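Local coordinates for protein diaminopropionate ammonia-lyase (Escherichia coli, PDB 4D9I) that catalyses the pyridoxal phosphate-dependent alpha,beta-elimination of both D- and L-2,3-diaminopropionate to pyruvate and ammonia, working as a homodimer, at residues B[116-121]-B[173-178]; B[83-88]-B[125-130]; B[121-126]-B[186-191]; B[104-109]-B[132-137]; B[22-27]-B[198-203]. All blocks are in the same frame, centred on the assembly; numbering follows the deposited sequence.

Contact 1 (B[116-121]-B[173-178])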
# COMPACT_ATOMS: atom_id res chain seq x y z
N ALA B 116 -8.13 36.71 5.94
CA ALA B 116 -8.98 35.92 6.83
C ALA B 116 -9.72 34.83 6.06
O ALA B 116 -10.28 35.08 4.99
CB ALA B 116 -9.96 36.82 7.57
N THR B 117 -9.69 33.62 6.62
CA THR B 117 -10.12 32.46 5.86
C THR B 117 -10.68 31.36 6.75
O THR B 117 -10.15 31.12 7.83
CB THR B 117 -8.91 31.92 5.06
OG1 THR B 117 -8.53 32.91 4.09
CG2 THR B 117 -9.23 30.62 4.37
N THR B 118 -11.75 30.72 6.29
CA THR B 118 -12.23 29.45 6.84
C THR B 118 -11.80 28.28 5.94
O THR B 118 -11.83 28.38 4.72
CB THR B 118 -13.77 29.42 7.03
OG1 THR B 118 -14.12 30.26 8.14
CG2 THR B 118 -14.25 28.01 7.33
N THR B 119 -11.42 27.17 6.57
CA THR B 119 -10.92 26.01 5.87
C THR B 119 -11.10 24.72 6.67
O THR B 119 -11.16 24.74 7.90
CB THR B 119 -9.42 26.14 5.55
OG1 THR B 119 -9.04 25.12 4.60
CG2 THR B 119 -8.58 26.01 6.84
N ASP B 120 -11.17 23.61 5.96
CA ASP B 120 -11.17 22.32 6.66
C ASP B 120 -9.80 21.67 6.48
O ASP B 120 -9.59 20.52 6.86
CB ASP B 120 -12.31 21.43 6.17
CG ASP B 120 -12.21 21.11 4.69
OD1 ASP B 120 -13.12 20.43 4.17
OD2 ASP B 120 -11.21 21.53 4.06
N GLY B 121 -8.85 22.42 5.91
CA GLY B 121 -7.52 21.88 5.69
C GLY B 121 -6.63 22.60 4.71
O GLY B 121 -5.84 23.46 5.11
N ARG B 173 -19.24 32.12 8.10
CA ARG B 173 -19.95 33.33 8.52
C ARG B 173 -19.20 34.06 9.64
O ARG B 173 -19.09 35.28 9.61
CB ARG B 173 -21.40 33.00 8.93
CG ARG B 173 -22.43 33.07 7.80
CD ARG B 173 -22.25 31.99 6.74
N LEU B 174 -18.67 33.31 10.61
CA LEU B 174 -17.84 33.90 11.65
C LEU B 174 -16.60 34.61 11.07
O LEU B 174 -16.21 35.67 11.55
CB LEU B 174 -17.43 32.86 12.71
N THR B 175 -16.00 34.02 10.04
CA THR B 175 -14.86 34.63 9.33
C THR B 175 -15.24 35.98 8.71
O THR B 175 -14.51 36.96 8.86
CB THR B 175 -14.23 33.68 8.29
OG1 THR B 175 -13.50 32.65 8.96
CG2 THR B 175 -13.24 34.40 7.37
N MET B 176 -16.38 36.03 8.03
CA MET B 176 -16.90 37.25 7.40
C MET B 176 -17.19 38.32 8.44
O MET B 176 -16.82 39.49 8.27
CB MET B 176 -18.16 36.96 6.57
CG MET B 176 -18.03 35.74 5.66
SD MET B 176 -19.36 35.66 4.45
CE MET B 176 -20.10 34.07 4.80
N GLN B 177 -17.86 37.90 9.51
CA GLN B 177 -18.14 38.74 10.66
C GLN B 177 -16.88 39.43 11.20
O GLN B 177 -16.81 40.65 11.25
CB GLN B 177 -18.78 37.92 11.79
CG GLN B 177 -20.19 38.33 12.14
CD GLN B 177 -20.40 38.40 13.65
OE1 GLN B 177 -20.18 37.42 14.37
NE2 GLN B 177 -20.83 39.55 14.13
N HIS B 178 -15.89 38.62 11.59
CA HIS B 178 -14.68 39.16 12.22
C HIS B 178 -13.86 40.00 11.27
O HIS B 178 -13.25 40.98 11.69
CB HIS B 178 -13.83 38.04 12.82
CG HIS B 178 -14.47 37.33 13.98
ND1 HIS B 178 -15.12 36.15 13.84
CD2 HIS B 178 -14.56 37.66 15.33
CE1 HIS B 178 -15.59 35.75 15.03
NE2 HIS B 178 -15.25 36.67 15.95

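Contact 2 (B[83-88]-B[125-130])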
# COMPACT_ATOMS: atom_id res chain seq x y z
N TYR B 83 -2.09 32.69 -5.69
CA TYR B 83 -2.32 33.56 -6.85
C TYR B 83 -3.26 34.71 -6.46
O TYR B 83 -3.00 35.87 -6.77
CB TYR B 83 -2.90 32.77 -8.02
CG TYR B 83 -2.88 33.48 -9.36
CD1 TYR B 83 -1.73 34.13 -9.83
CD2 TYR B 83 -4.00 33.45 -10.19
CE1 TYR B 83 -1.72 34.75 -11.07
CE2 TYR B 83 -3.99 34.06 -11.44
CZ TYR B 83 -2.85 34.71 -11.87
OH TYR B 83 -2.86 35.31 -13.10
N ALA B 84 -4.33 34.37 -5.75
CA ALA B 84 -5.26 35.37 -5.28
C ALA B 84 -4.62 36.34 -4.30
O ALA B 84 -4.85 37.55 -4.37
CB ALA B 84 -6.48 34.71 -4.66
N ILE B 85 -3.81 35.82 -3.39
CA ILE B 85 -3.15 36.66 -2.40
C ILE B 85 -2.17 37.66 -3.05
O ILE B 85 -2.10 38.85 -2.68
CB ILE B 85 -2.53 35.79 -1.28
CG1 ILE B 85 -3.67 35.38 -0.32
CG2 ILE B 85 -1.47 36.56 -0.50
CD1 ILE B 85 -3.58 33.96 0.17
N ALA B 86 -1.42 37.17 -4.03
CA ALA B 86 -0.49 38.01 -4.78
C ALA B 86 -1.26 39.04 -5.62
O ALA B 86 -0.86 40.20 -5.67
CB ALA B 86 0.39 37.14 -5.68
N GLN B 87 -2.35 38.62 -6.26
CA GLN B 87 -3.21 39.55 -6.99
C GLN B 87 -3.74 40.68 -6.09
O GLN B 87 -3.72 41.86 -6.46
CB GLN B 87 -4.39 38.81 -7.65
CG GLN B 87 -4.02 37.84 -8.78
CD GLN B 87 -3.94 38.51 -10.14
OE1 GLN B 87 -3.83 37.84 -11.17
NE2 GLN B 87 -3.99 39.81 -10.15
N LEU B 88 -4.20 40.31 -4.90
CA LEU B 88 -4.73 41.29 -3.94
C LEU B 88 -3.65 42.25 -3.46
O LEU B 88 -3.89 43.46 -3.34
CB LEU B 88 -5.39 40.58 -2.74
CG LEU B 88 -6.76 39.88 -2.91
CD1 LEU B 88 -6.98 38.86 -1.79
CD2 LEU B 88 -7.91 40.87 -2.97
N ARG B 125 -4.38 26.47 4.51
CA ARG B 125 -2.95 26.22 4.53
C ARG B 125 -2.26 26.97 3.41
O ARG B 125 -1.20 27.56 3.62
CB ARG B 125 -2.66 24.72 4.40
CG ARG B 125 -1.20 24.37 4.57
CD ARG B 125 -1.03 22.89 4.90
NE ARG B 125 0.37 22.49 4.85
CZ ARG B 125 0.78 21.22 4.94
NH1 ARG B 125 -0.11 20.24 5.12
NH2 ARG B 125 2.07 20.94 4.88
N GLY B 126 -2.84 26.92 2.21
CA GLY B 126 -2.34 27.69 1.07
C GLY B 126 -2.33 29.20 1.32
O GLY B 126 -1.37 29.89 0.95
N VAL B 127 -3.41 29.71 1.92
CA VAL B 127 -3.50 31.14 2.32
C VAL B 127 -2.42 31.51 3.36
O VAL B 127 -1.73 32.52 3.22
CB VAL B 127 -4.93 31.50 2.83
CG1 VAL B 127 -4.98 32.90 3.45
CG2 VAL B 127 -5.93 31.40 1.67
N ALA B 128 -2.28 30.67 4.38
CA ALA B 128 -1.31 30.92 5.42
C ALA B 128 0.10 30.93 4.84
O ALA B 128 0.92 31.77 5.19
CB ALA B 128 -1.44 29.86 6.51
N TRP B 129 0.36 29.98 3.93
CA TRP B 129 1.65 29.87 3.28
C TRP B 129 1.98 31.13 2.51
O TRP B 129 3.08 31.68 2.65
CB TRP B 129 1.67 28.63 2.37
CG TRP B 129 2.96 28.51 1.61
CD1 TRP B 129 4.12 27.84 2.00
CD2 TRP B 129 3.28 29.12 0.32
NE1 TRP B 129 5.11 28.00 1.06
CE2 TRP B 129 4.67 28.75 0.02
CE3 TRP B 129 2.59 29.94 -0.58
CZ2 TRP B 129 5.30 29.15 -1.14
CZ3 TRP B 129 3.24 30.35 -1.75
CH2 TRP B 129 4.57 29.96 -2.02
N ALA B 130 1.04 31.61 1.70
CA ALA B 130 1.25 32.82 0.90
C ALA B 130 1.44 34.06 1.76
O ALA B 130 2.35 34.86 1.51
CB ALA B 130 0.11 33.02 -0.09

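Contact 3 (B[121-126]-B[186-191])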
# COMPACT_ATOMS: atom_id res chain seq x y z
N GLY B 121 -8.85 22.42 5.91
CA GLY B 121 -7.52 21.88 5.69
C GLY B 121 -6.63 22.60 4.71
O GLY B 121 -5.84 23.46 5.11
N ASN B 122 -6.75 22.26 3.43
CA ASN B 122 -5.79 22.70 2.41
C ASN B 122 -5.85 24.16 1.99
O ASN B 122 -4.82 24.83 1.83
CB ASN B 122 -5.89 21.80 1.18
CG ASN B 122 -5.58 20.36 1.51
OD1 ASN B 122 -4.70 20.09 2.32
ND2 ASN B 122 -6.29 19.44 0.88
N HIS B 123 -7.06 24.66 1.80
CA HIS B 123 -7.22 26.02 1.32
C HIS B 123 -6.59 27.03 2.25
O HIS B 123 -5.86 27.92 1.80
CB HIS B 123 -8.68 26.35 1.11
CG HIS B 123 -8.93 27.83 0.92
ND1 HIS B 123 -8.40 28.53 -0.11
CD2 HIS B 123 -9.66 28.75 1.70
CE1 HIS B 123 -8.76 29.83 0.01
NE2 HIS B 123 -9.53 29.96 1.11
N GLY B 124 -6.90 26.90 3.54
CA GLY B 124 -6.39 27.81 4.58
C GLY B 124 -4.90 27.67 4.76
O GLY B 124 -4.22 28.65 5.09
N ARG B 125 -4.38 26.47 4.51
CA ARG B 125 -2.95 26.22 4.53
C ARG B 125 -2.26 26.97 3.41
O ARG B 125 -1.20 27.56 3.62
CB ARG B 125 -2.66 24.72 4.40
CG ARG B 125 -1.20 24.37 4.57
CD ARG B 125 -1.03 22.89 4.90
NE ARG B 125 0.37 22.49 4.85
CZ ARG B 125 0.78 21.22 4.94
NH1 ARG B 125 -0.11 20.24 5.12
NH2 ARG B 125 2.07 20.94 4.88
N GLY B 126 -2.84 26.92 2.21
CA GLY B 126 -2.34 27.69 1.07
C GLY B 126 -2.33 29.20 1.32
O GLY B 126 -1.37 29.89 0.95
N VAL B 186 -11.15 38.89 3.51
CA VAL B 186 -11.65 37.52 3.39
C VAL B 186 -11.16 36.86 2.10
O VAL B 186 -11.37 37.40 1.01
CB VAL B 186 -13.19 37.50 3.38
CG1 VAL B 186 -13.72 36.09 3.13
CG2 VAL B 186 -13.75 38.04 4.69
N VAL B 187 -10.50 35.70 2.24
CA VAL B 187 -10.07 34.91 1.08
C VAL B 187 -10.70 33.51 1.15
O VAL B 187 -10.18 32.63 1.85
CB VAL B 187 -8.52 34.84 0.97
CG1 VAL B 187 -8.09 34.06 -0.27
CG2 VAL B 187 -7.94 36.26 0.95
N GLN B 188 -11.82 33.32 0.46
CA GLN B 188 -12.50 32.01 0.39
C GLN B 188 -12.48 31.48 -1.02
O GLN B 188 -12.56 32.25 -1.97
CB GLN B 188 -13.97 32.09 0.83
CG GLN B 188 -14.22 32.30 2.31
CD GLN B 188 -13.59 31.25 3.21
OE1 GLN B 188 -13.09 31.58 4.28
NE2 GLN B 188 -13.63 29.99 2.80
N ASP B 189 -12.45 30.15 -1.14
CA ASP B 189 -12.40 29.50 -2.44
C ASP B 189 -13.78 29.19 -3.02
O ASP B 189 -13.93 28.32 -3.85
CB ASP B 189 -11.52 28.24 -2.38
CG ASP B 189 -11.99 27.22 -1.33
OD1 ASP B 189 -12.63 27.60 -0.31
OD2 ASP B 189 -11.65 26.03 -1.50
N THR B 190 -14.79 29.91 -2.57
CA THR B 190 -16.08 29.82 -3.20
C THR B 190 -16.60 31.25 -3.41
O THR B 190 -16.05 32.19 -2.85
CB THR B 190 -17.06 28.98 -2.37
OG1 THR B 190 -18.15 28.57 -3.20
CG2 THR B 190 -17.56 29.76 -1.14
N ALA B 191 -17.65 31.38 -4.22
CA ALA B 191 -18.23 32.67 -4.53
C ALA B 191 -19.64 32.78 -3.95
O ALA B 191 -20.26 31.77 -3.67
CB ALA B 191 -18.26 32.88 -6.03

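Contact 4 (B[104-109]-B[132-137])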
# COMPACT_ATOMS: atom_id res chain seq x y z
N HIS B 104 10.39 39.83 -5.58
CA HIS B 104 10.13 41.27 -5.55
C HIS B 104 8.92 41.57 -4.70
O HIS B 104 8.92 42.54 -3.94
CB HIS B 104 9.97 41.86 -6.95
CG HIS B 104 11.27 42.06 -7.68
ND1 HIS B 104 11.44 41.72 -8.97
CD2 HIS B 104 12.49 42.60 -7.26
CE1 HIS B 104 12.69 42.01 -9.36
NE2 HIS B 104 13.34 42.55 -8.30
N LEU B 105 7.90 40.72 -4.82
CA LEU B 105 6.69 40.85 -4.00
C LEU B 105 6.96 40.61 -2.52
O LEU B 105 6.49 41.37 -1.67
CB LEU B 105 5.57 39.91 -4.48
CG LEU B 105 4.50 40.46 -5.43
CD1 LEU B 105 3.46 39.40 -5.74
CD2 LEU B 105 3.84 41.70 -4.85
N LYS B 106 7.70 39.54 -2.22
CA LYS B 106 8.09 39.20 -0.85
C LYS B 106 8.62 40.43 -0.10
O LYS B 106 8.21 40.71 1.03
CB LYS B 106 9.12 38.07 -0.82
CG LYS B 106 8.57 36.70 -1.21
CD LYS B 106 9.62 35.60 -1.08
CE LYS B 106 9.79 35.16 0.36
NZ LYS B 106 11.01 34.35 0.57
N ASN B 107 9.51 41.17 -0.77
CA ASN B 107 10.16 42.33 -0.19
C ASN B 107 9.49 43.66 -0.54
O ASN B 107 10.10 44.71 -0.36
CB ASN B 107 11.63 42.36 -0.60
CG ASN B 107 12.40 41.17 -0.06
OD1 ASN B 107 12.45 40.95 1.15
ND2 ASN B 107 13.00 40.40 -0.96
N ALA B 108 8.26 43.61 -1.03
CA ALA B 108 7.52 44.82 -1.34
C ALA B 108 7.24 45.62 -0.06
O ALA B 108 7.17 45.06 1.04
CB ALA B 108 6.23 44.52 -2.07
N ILE B 109 7.08 46.93 -0.23
CA ILE B 109 6.86 47.84 0.87
C ILE B 109 5.45 48.42 0.79
O ILE B 109 5.02 48.90 -0.25
CB ILE B 109 7.94 48.96 0.83
CG1 ILE B 109 9.07 48.62 1.80
CG2 ILE B 109 7.34 50.33 1.13
CD1 ILE B 109 10.19 49.63 1.77
N GLN B 132 2.61 34.16 4.82
CA GLN B 132 3.95 34.04 5.43
C GLN B 132 5.05 34.48 4.45
O GLN B 132 5.87 35.32 4.78
CB GLN B 132 4.24 32.62 5.95
CG GLN B 132 5.45 32.53 6.89
CD GLN B 132 5.85 31.10 7.25
OE1 GLN B 132 5.56 30.15 6.52
NE2 GLN B 132 6.54 30.94 8.37
N GLN B 133 5.03 33.92 3.24
CA GLN B 133 5.94 34.31 2.17
C GLN B 133 5.99 35.82 1.90
O GLN B 133 7.07 36.41 1.77
CB GLN B 133 5.56 33.57 0.87
CG GLN B 133 5.86 32.08 0.90
CD GLN B 133 7.34 31.77 1.02
OE1 GLN B 133 7.76 30.99 1.87
NE2 GLN B 133 8.15 32.39 0.17
N LEU B 134 4.82 36.45 1.83
CA LEU B 134 4.75 37.86 1.46
C LEU B 134 4.87 38.84 2.63
O LEU B 134 4.74 40.06 2.46
CB LEU B 134 3.49 38.14 0.63
CG LEU B 134 3.45 37.40 -0.71
CD1 LEU B 134 2.26 37.86 -1.55
CD2 LEU B 134 4.75 37.57 -1.49
N GLY B 135 5.14 38.31 3.82
CA GLY B 135 5.27 39.16 5.02
C GLY B 135 3.98 39.83 5.45
O GLY B 135 3.99 40.91 6.05
N GLN B 136 2.86 39.18 5.15
CA GLN B 136 1.53 39.65 5.53
C GLN B 136 0.99 38.77 6.66
O GLN B 136 1.63 37.80 7.04
CB GLN B 136 0.57 39.62 4.33
CG GLN B 136 1.05 40.34 3.07
CD GLN B 136 1.47 41.78 3.31
OE1 GLN B 136 0.75 42.55 3.96
NE2 GLN B 136 2.64 42.16 2.79
N ASN B 137 -0.17 39.13 7.21
CA ASN B 137 -0.80 38.34 8.27
C ASN B 137 -1.94 37.47 7.76
O ASN B 137 -2.58 37.79 6.75
CB ASN B 137 -1.29 39.26 9.39
CG ASN B 137 -0.14 39.89 10.15
OD1 ASN B 137 0.06 41.10 10.08
ND2 ASN B 137 0.62 39.08 10.87
O HOH W 1 4.48 44.95 2.73

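Contact 5 (B[22-27]-B[198-203])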
# COMPACT_ATOMS: atom_id res chain seq x y z
N PRO B 22 -14.53 31.90 -21.58
CA PRO B 22 -13.30 32.66 -21.87
C PRO B 22 -12.54 33.04 -20.59
O PRO B 22 -11.33 33.20 -20.64
CB PRO B 22 -13.82 33.92 -22.57
CG PRO B 22 -15.13 33.52 -23.16
CD PRO B 22 -15.72 32.55 -22.17
N LEU B 23 -13.27 33.20 -19.48
CA LEU B 23 -12.70 33.52 -18.17
C LEU B 23 -11.78 32.43 -17.58
O LEU B 23 -10.74 32.74 -16.99
CB LEU B 23 -13.81 33.88 -17.17
CG LEU B 23 -13.37 34.69 -15.94
CD1 LEU B 23 -12.51 35.89 -16.36
CD2 LEU B 23 -14.55 35.15 -15.10
N PHE B 24 -12.17 31.16 -17.73
CA PHE B 24 -11.37 30.02 -17.27
C PHE B 24 -10.85 29.21 -18.45
O PHE B 24 -11.36 28.13 -18.73
CB PHE B 24 -12.16 29.13 -16.26
CG PHE B 24 -12.75 29.90 -15.10
CD1 PHE B 24 -11.92 30.49 -14.13
CD2 PHE B 24 -14.12 30.07 -14.99
CE1 PHE B 24 -12.46 31.22 -13.08
CE2 PHE B 24 -14.67 30.81 -13.94
CZ PHE B 24 -13.84 31.39 -12.98
N SER B 25 -9.82 29.72 -19.13
CA SER B 25 -9.30 29.13 -20.37
C SER B 25 -7.78 29.01 -20.41
O SER B 25 -7.11 29.27 -19.42
CB SER B 25 -9.78 29.94 -21.58
OG SER B 25 -9.10 31.18 -21.66
N GLN B 26 -7.23 28.64 -21.56
CA GLN B 26 -5.78 28.50 -21.73
C GLN B 26 -4.93 29.73 -21.38
O GLN B 26 -3.87 29.59 -20.76
CB GLN B 26 -5.47 28.07 -23.16
CG GLN B 26 -5.50 26.57 -23.33
CD GLN B 26 -5.36 26.15 -24.77
OE1 GLN B 26 -6.31 26.24 -25.56
NE2 GLN B 26 -4.18 25.66 -25.13
N SER B 27 -5.37 30.92 -21.78
CA SER B 27 -4.55 32.13 -21.60
C SER B 27 -4.38 32.55 -20.14
O SER B 27 -3.28 32.89 -19.73
CB SER B 27 -5.05 33.29 -22.48
OG SER B 27 -6.46 33.45 -22.37
N ILE B 198 -12.03 37.28 -5.90
CA ILE B 198 -11.06 36.39 -5.29
C ILE B 198 -11.23 34.92 -5.75
O ILE B 198 -10.27 34.33 -6.25
CB ILE B 198 -11.00 36.58 -3.74
CG1 ILE B 198 -10.35 37.93 -3.42
CG2 ILE B 198 -10.24 35.42 -3.07
CD1 ILE B 198 -10.73 38.54 -2.08
N PRO B 199 -12.44 34.33 -5.64
CA PRO B 199 -12.60 32.95 -6.15
C PRO B 199 -12.31 32.77 -7.65
O PRO B 199 -11.89 31.71 -8.07
CB PRO B 199 -14.08 32.61 -5.88
CG PRO B 199 -14.72 33.86 -5.44
CD PRO B 199 -13.66 34.80 -4.94
N THR B 200 -12.57 33.79 -8.47
CA THR B 200 -12.14 33.76 -9.86
C THR B 200 -10.62 33.58 -9.96
O THR B 200 -10.14 32.71 -10.70
CB THR B 200 -12.61 35.03 -10.61
OG1 THR B 200 -14.04 35.06 -10.61
CG2 THR B 200 -12.11 35.03 -12.05
N TRP B 201 -9.85 34.38 -9.21
CA TRP B 201 -8.39 34.24 -9.25
C TRP B 201 -7.96 32.87 -8.81
O TRP B 201 -7.04 32.28 -9.40
CB TRP B 201 -7.70 35.28 -8.38
CG TRP B 201 -7.63 36.67 -8.96
CD1 TRP B 201 -7.45 37.02 -10.29
CD2 TRP B 201 -7.68 37.95 -8.24
NE1 TRP B 201 -7.42 38.39 -10.44
CE2 TRP B 201 -7.54 39.00 -9.24
CE3 TRP B 201 -7.82 38.31 -6.90
CZ2 TRP B 201 -7.55 40.35 -8.90
CZ3 TRP B 201 -7.84 39.67 -6.57
CH2 TRP B 201 -7.70 40.66 -7.55
N ILE B 202 -8.61 32.37 -7.77
CA ILE B 202 -8.29 31.05 -7.23
C ILE B 202 -8.48 29.96 -8.28
O ILE B 202 -7.64 29.08 -8.43
CB ILE B 202 -9.10 30.75 -5.95
CG1 ILE B 202 -8.58 31.61 -4.80
CG2 ILE B 202 -9.00 29.26 -5.59
CD1 ILE B 202 -9.51 31.68 -3.59
N MET B 203 -9.59 30.04 -9.03
CA MET B 203 -9.91 29.04 -10.04
C MET B 203 -8.99 29.11 -11.24
O MET B 203 -8.62 28.09 -11.81
CB MET B 203 -11.36 29.19 -10.50
CG MET B 203 -12.33 28.70 -9.44
SD MET B 203 -13.99 29.23 -9.83
CE MET B 203 -14.34 28.18 -11.25

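Contact 1 (B[116-121]-B[173-178])
With the same first torsion, chi1 -73° in each, Thr118 and Thr175 both set OG1 opposite their own carbonyl carbon and swing the methyl opposite the backbone N. From strand and helix the two hydroxyls are thereby brought tip to tip, and Thr118 OG1 lies 2.6 Å from Thr175 OG1 in a short hydrogen bond in which either oxygen could be the donor. Thr118 OG1 has a second, weak partner in Thr171 O, one turn back along the helix, and both threonines are buried. The other branch of Thr175 does separate work: CG2 rests against the strand backbone, 3.7 Å from Thr117 N and 3.8 Å from Ala116 C, with Ala116 CB at 4.1 Å. Its two branches thus do different work at the strand-helix interface. Just beyond the strand, Thr119 OG1 accepts from Gly121 N at 3.0 Å in an ST turn that has Asp120 as its middle residue. Asp120 is the probable proton acceptor for the L-isomer, and its OD1 is hydrogen-bonded to Gly288 N and to a bound Tris molecule, probably from the crystallisation liquor. Helix 168-182 runs almost antiparallel to strand 114-118, at 168° with the axes 7.7 Å apart, as expected of a crossover in a parallel sheet. Tyr141 of the adjoining strand 137-142 packs against both Thr118 and Thr175, while Thr117, pointing away from this helix, meets helix 122-133 on the other side of the sheet.

Contact 2 (B[83-88]-B[125-130])
Ile85 meets Val127 and Ala130 across two helices, and every contact between these turns is apolar. One kind is methyl on backbone: Ile85 CD1 comes down on helix 122-133, 3.5 Å from Val127 CA. A chi2 of 140°, well short of the fully staggered value, turns CD1 into this position. The other kind is methyl to methyl. The same CD1 lies close to both branches of the valine, with Val127 CG1 at 3.7 Å and Val127 CG2 at 3.8 Å; the side chains cross at about a right angle, so the isoleucine tip meets the valine broadside. Nearly one turn further on, Ala130 CB touches Ile85 CD1 at 3.8 Å and Ile85 CG2 at 3.9 Å, so both branches of the isoleucine share one methyl. The shortness of the alanine side chain lets the backbones come near, Ile85 CA and Ala130 CA being 6.7 Å apart. Phe115 of strand 114-118 packs against Ile85 and Val127 alike, placing both helices on one face of the smaller, parallel sheet, and Ala84 and Leu88 carry helix 81-93 onward to helix 197-206.

Contact 3 (B[121-126]-B[186-191])
His123 and Asp189 lie flat on one another, the imidazole and carboxylate planes only 4° apart. His123 CG is anti to the backbone N (chi1 167°), which carries the ring out from its helix to the 186-191 loop. Asp189 OD1 is offset toward the rim of the ring, 3.8 Å from His123 CD2, and Asp189 CB completes the cover with a CH-pi contact, 4.0 Å from the centroid of the His123 ring. The two side chains run past each other in opposite directions. At the ring edge, His123 NE2 donates to Val187 O at 2.8 Å, a nearly straight bond of 161° that lies close to the ring plane but meets the carbonyl from above its own plane. Edge and face are therefore held by different kinds of contact, which together limit rotation of the imidazole.

Outside this shell, Val187 O also accepts from Thr117 OG1, so two donors grip one buried carbonyl, and Tyr195 OH braces the loop through Gln188 N and Val186 O. Asp189 OD2 binds the Tris molecule of the crystal. Next to His123, Asn122 ND2 bonds to O3 of the pyridoxal-modified lysine at position 77 and to Glu377. The ring sits at the start of helix 122-133, covered by Ile202 of helix 197-206, while Tyr168 of helix 168-182 packs against Asp189 and Thr117 of strand 114-118 against His123.

Contact 4 (B[104-109]-B[132-137])
Lys106 reaches across to Gln133 and Leu134 along almost its whole length. Its CB lies 3.7 Å from Gln133 O, and CG comes closer to that carbonyl, 3.3 Å from Gln133 O, while also brushing the methyl CD2 of Leu134. Here the chain bends: chi3 79° turns its end alongside the glutamine, though the lysine as a whole stays exposed. CD lies 3.7 Å from Gln133 NE2, and CE is nearer, 3.2 Å from Gln133 NE2, with the same carbonyl again beside it. At the tip, Lys106 NZ is 3.5 Å from Gln133 NE2, but both are donors and form no hydrogen bond. The two long side chains simply lie side by side and point the same way, the lysine methylenes doing the work.

Leu134 crosses Lys106 at about a right angle and makes the apolar contact with the neighbouring leucine, its CD2 sitting 3.9 Å from Leu105 CB. The same methyl also lies against the helix backbone, Leu134 CD2 being 3.6 Å from Lys106 N. Phe102 of the same short helix packs on both Gln133 and Leu134. Further along, Gln136 NE2 bonds back to Leu134 O at 3.0 Å, tilted out of the carbonyl plane, and a water bonded to Ala108 O makes a weak link to the same amide nitrogen; Gln136 OE1 is taken by Met113 N.

Two helix ends thus meet far from the active site. Ahead of strand 137-142, helix 122-133 closes with Gln136 N bonded to Ala131 O and Gly135 N to Gln132 O, Gly135 at positive phi being the C-prime residue of a Schellman motif.

Contact 5 (B[22-27]-B[198-203])
A Met-aromatic contact joins Phe24, in the loop just ahead of helix 26-36, to Met203 of helix 197-206. Bending at chi3, 71°, curls the methionine so that its terminal methyl, not its sulfur, covers the ring: Met203 CE stands 3.9 Å from the centroid of the Phe24 ring, 19° off the normal, in CH-pi geometry. The sulfur is more oblique, Met203 SD lying 4.5 Å from the same centroid. Nearer the helix backbone, Met203 CB presses on the rim, 3.5 Å from Phe24 CE1. That same corner of the ring faces the helix with its edge, for Thr200 O lies in the ring plane 3.6 Å from Phe24 CE1.

In this fold type II enzyme, helix 197-206 bridges parts of the chain that carry the two sheets, judging by its partners. Its Ile198, Trp201 and Ile202 pack on helix 81-93, which lies with the smaller, parallel sheet, whereas Met203 also touches Ala235 of helix 235-248, which follows a strand of the larger, mixed sheet. The loop ahead of helix 26-36 packs against helix 197-206 through Leu23 and Phe24, and Ile301 of helix 296-305 adds to the enclosure of Phe24.

Leu23, at the exposed rim, adds an aliphatic contact. Its CD2 meets Thr200 CG2 at 3.9 Å, the two side chains crossing at about a right angle, and Thr200 CG2 also lies 4.0 Å from Phe24 CE1. The threonine hydroxyl turns back to its own helix and bonds to Thr196 O, while Leu23 O receives the amide of Gln204.

Contacts 1 and 3 lie nearest the catalytic centre and share Gly121. Their centres are 9 Å apart, and Thr118 N probably bonds to Gln188 OE1 at 2.6 Å, tying strand 114-118 to the loop after strand 185-186. The side chain of Asp189 in contact 3 is about 3 Å from the bound Tris, and that of His123 about 6 Å from that of Asp120. Contact 2 abuts contact 3 where its Leu88 CD1 lies 3.9 Å from Val187 CG2, and passes into contact 4 where Ala86 CB meets Leu105 CD1 at 3.8 Å. Contact 5 touches contacts 2 and 3 through helix 197-206; contact 4 is the most peripheral, its centre 26 Å from the chain centre.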